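Local coordinates for uncharacterized NTF-2 like protein (Burkholderia xenovorans LB400, PDB 3EN8) that is of unknown function but adopts an NTF2-like fold of the SnoaL-like family and binds calcium, at residues Asp33-Tyr38 with Gly42-Gly47. Sequence-based numbering, arbitrary orientation.
Sequences DAICDY and GERILG. With CA (calcium ion), chain B.
Asp37 OD2 is gripped by Arg44 NH2, 2.8 Å away, and by His105 NE2 of strand 102-111, while Asp37 OD1 takes Arg44 NE at 2.7 Å. This side-on salt bridge spans a non-hydrogen-bonded pair of the beta hairpin 34-38/43-46, at the sheet edge within this chain of the NTF2-like fold. Both nitrogens meet syn sides, and carboxylate and guanidinium lie 10° from coplanar. The Arg44 side chain starts out extended, CG anti to the backbone N (chi1 167°), and turns at chi3, which brings the guanidinium beside Asp37; Ile35 CD1 sits over the centre of one guanidinium face, 3.6 Å from Arg44 CZ. On the other face of the hairpin, Ile45 CD1 touches Tyr38 OH and Glu43 OE1 lies at the ring edge of Tyr38; that carboxylate oxygen is held by Ser41 OG and by Arg120 of the second subunit, whose strand continues the sheet beyond 43-46. Cys36 and Ile45 exchange two backbone hydrogen bonds. Near the turn, a G1 beta bulge sets Gly42 and Glu43 opposite Tyr38, Gly42 N donating to Tyr38 O and Glu43 N only weakly. At the far end Asp33 OD2 binds calcium at 2.4 Å, alongside Asp32, and a calcium-bound water donates to Asp33 OD1.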
loop_
_atom_site.group_PDB
_atom_site.type_symbol
_atom_site.label_atom_id
_atom_site.label_comp_id
_atom_site.label_asym_id
_atom_site.label_seq_id
_atom_site.Cartn_x
_atom_site.Cartn_y
_atom_site.Cartn_z
ATOM N N ASP A 33 -20.402 -8.332 5.016
ATOM C CA ASP A 33 -20.465 -6.892 5.224
ATOM C C ASP A 33 -19.114 -6.200 5.003
ATOM O O ASP A 33 -18.890 -5.081 5.454
ATOM C CB ASP A 33 -20.989 -6.572 6.617
ATOM C CG ASP A 33 -22.324 -7.194 6.874
ATOM O OD1 ASP A 33 -23.253 -6.912 6.127
ATOM O OD2 ASP A 33 -22.401 -8.009 7.786
ATOM N N ALA A 34 -18.228 -6.887 4.300
ATOM C CA ALA A 34 -16.928 -6.342 3.964
ATOM C C ALA A 34 -17.102 -4.972 3.314
ATOM O O ALA A 34 -18.011 -4.744 2.521
ATOM C CB ALA A 34 -16.148 -7.270 2.969
ATOM N N ILE A 35 -16.173 -4.097 3.653
ATOM C CA ILE A 35 -16.027 -2.782 2.999
ATOM C C ILE A 35 -14.733 -2.723 2.194
ATOM O O ILE A 35 -13.719 -3.310 2.561
ATOM C CB ILE A 35 -16.143 -1.587 3.996
ATOM C CG1 ILE A 35 -15.069 -1.645 5.084
ATOM C CG2 ILE A 35 -17.540 -1.624 4.646
ATOM C CD1 ILE A 35 -14.936 -0.385 6.002
ATOM N N CYS A 36 -14.820 -2.013 1.076
ATOM C CA CYS A 36 -13.682 -1.795 0.203
ATOM C C CYS A 36 -13.584 -0.323 -0.139
ATOM O O CYS A 36 -14.504 0.253 -0.698
ATOM C CB CYS A 36 -13.781 -2.621 -1.074
ATOM S SG CYS A 36 -12.245 -2.573 -2.047
ATOM N N ASP A 37 -12.446 0.245 0.224
ATOM C CA ASP A 37 -12.148 1.688 0.063
ATOM C C ASP A 37 -11.120 1.941 -1.029
ATOM O O ASP A 37 -10.114 1.235 -1.151
ATOM C CB ASP A 37 -11.554 2.240 1.355
ATOM C CG ASP A 37 -12.524 2.270 2.509
ATOM O OD1 ASP A 37 -13.749 2.110 2.294
ATOM O OD2 ASP A 37 -12.045 2.457 3.662
ATOM N N TYR A 38 -11.389 2.982 -1.806
ATOM C CA TYR A 38 -10.444 3.561 -2.725
ATOM C C TYR A 38 -10.094 4.971 -2.245
ATOM O O TYR A 38 -10.784 5.942 -2.607
ATOM C CB TYR A 38 -11.040 3.666 -4.148
ATOM C CG TYR A 38 -11.632 2.393 -4.721
ATOM C CD1 TYR A 38 -11.048 1.144 -4.483
ATOM C CD2 TYR A 38 -12.742 2.437 -5.539
ATOM C CE1 TYR A 38 -11.567 -0.005 -5.024
ATOM C CE2 TYR A 38 -13.272 1.285 -6.091
ATOM C CZ TYR A 38 -12.684 0.061 -5.826
ATOM O OH TYR A 38 -13.202 -1.082 -6.385
ATOM N N GLY A 42 -11.987 8.585 -2.651
ATOM C CA GLY A 42 -12.837 8.786 -1.483
ATOM C C GLY A 42 -14.027 7.849 -1.467
ATOM O O GLY A 42 -14.968 8.025 -0.680
ATOM N N GLU A 43 -13.971 6.835 -2.325
ATOM C CA GLU A 43 -15.103 5.906 -2.481
ATOM C C GLU A 43 -14.997 4.757 -1.496
ATOM O O GLU A 43 -13.904 4.227 -1.235
ATOM C CB GLU A 43 -15.185 5.328 -3.885
ATOM C CG GLU A 43 -15.449 6.335 -4.934
ATOM C CD GLU A 43 -15.376 5.733 -6.294
ATOM O OE1 GLU A 43 -14.247 5.565 -6.787
ATOM O OE2 GLU A 43 -16.442 5.452 -6.889
ATOM N N ARG A 44 -16.152 4.409 -0.954
ATOM C CA ARG A 44 -16.304 3.210 -0.158
ATOM C C ARG A 44 -17.430 2.304 -0.681
ATOM O O ARG A 44 -18.547 2.745 -0.925
ATOM C CB ARG A 44 -16.505 3.589 1.299
ATOM C CG ARG A 44 -16.977 2.444 2.147
ATOM C CD ARG A 44 -16.918 2.801 3.635
ATOM N NE ARG A 44 -15.543 2.899 4.089
ATOM C CZ ARG A 44 -15.163 3.191 5.321
ATOM N NH1 ARG A 44 -16.057 3.434 6.260
ATOM N NH2 ARG A 44 -13.878 3.249 5.608
ATOM N N ILE A 45 -17.121 1.022 -0.829
ATOM C CA ILE A 45 -18.108 0.034 -1.267
ATOM C C ILE A 45 -18.481 -0.803 -0.076
ATOM O O ILE A 45 -17.611 -1.279 0.629
ATOM C CB ILE A 45 -17.544 -0.864 -2.403
ATOM C CG1 ILE A 45 -17.223 -0.015 -3.634
ATOM C CG2 ILE A 45 -18.518 -2.007 -2.767
ATOM C CD1 ILE A 45 -16.353 -0.694 -4.671
ATOM N N LEU A 46 -19.790 -0.957 0.159
ATOM C CA LEU A 46 -20.281 -1.704 1.315
ATOM C C LEU A 46 -20.938 -3.012 0.887
ATOM O O LEU A 46 -21.923 -3.018 0.162
ATOM C CB LEU A 46 -21.270 -0.831 2.116
ATOM C CG LEU A 46 -20.701 0.513 2.635
ATOM C CD1 LEU A 46 -21.700 1.654 2.512
ATOM C CD2 LEU A 46 -20.178 0.415 4.058
ATOM N N GLY A 47 -20.371 -4.112 1.355
ATOM C CA GLY A 47 -20.896 -5.447 1.094
ATOM C C GLY A 47 -20.266 -6.232 -0.012
ATOM O O GLY A 47 -19.956 -5.733 -1.085
HETATM CA CA CA B . -24.511 -9.163 7.647
HETATM O O HOH W 1 -25.775 -7.587 6.461
#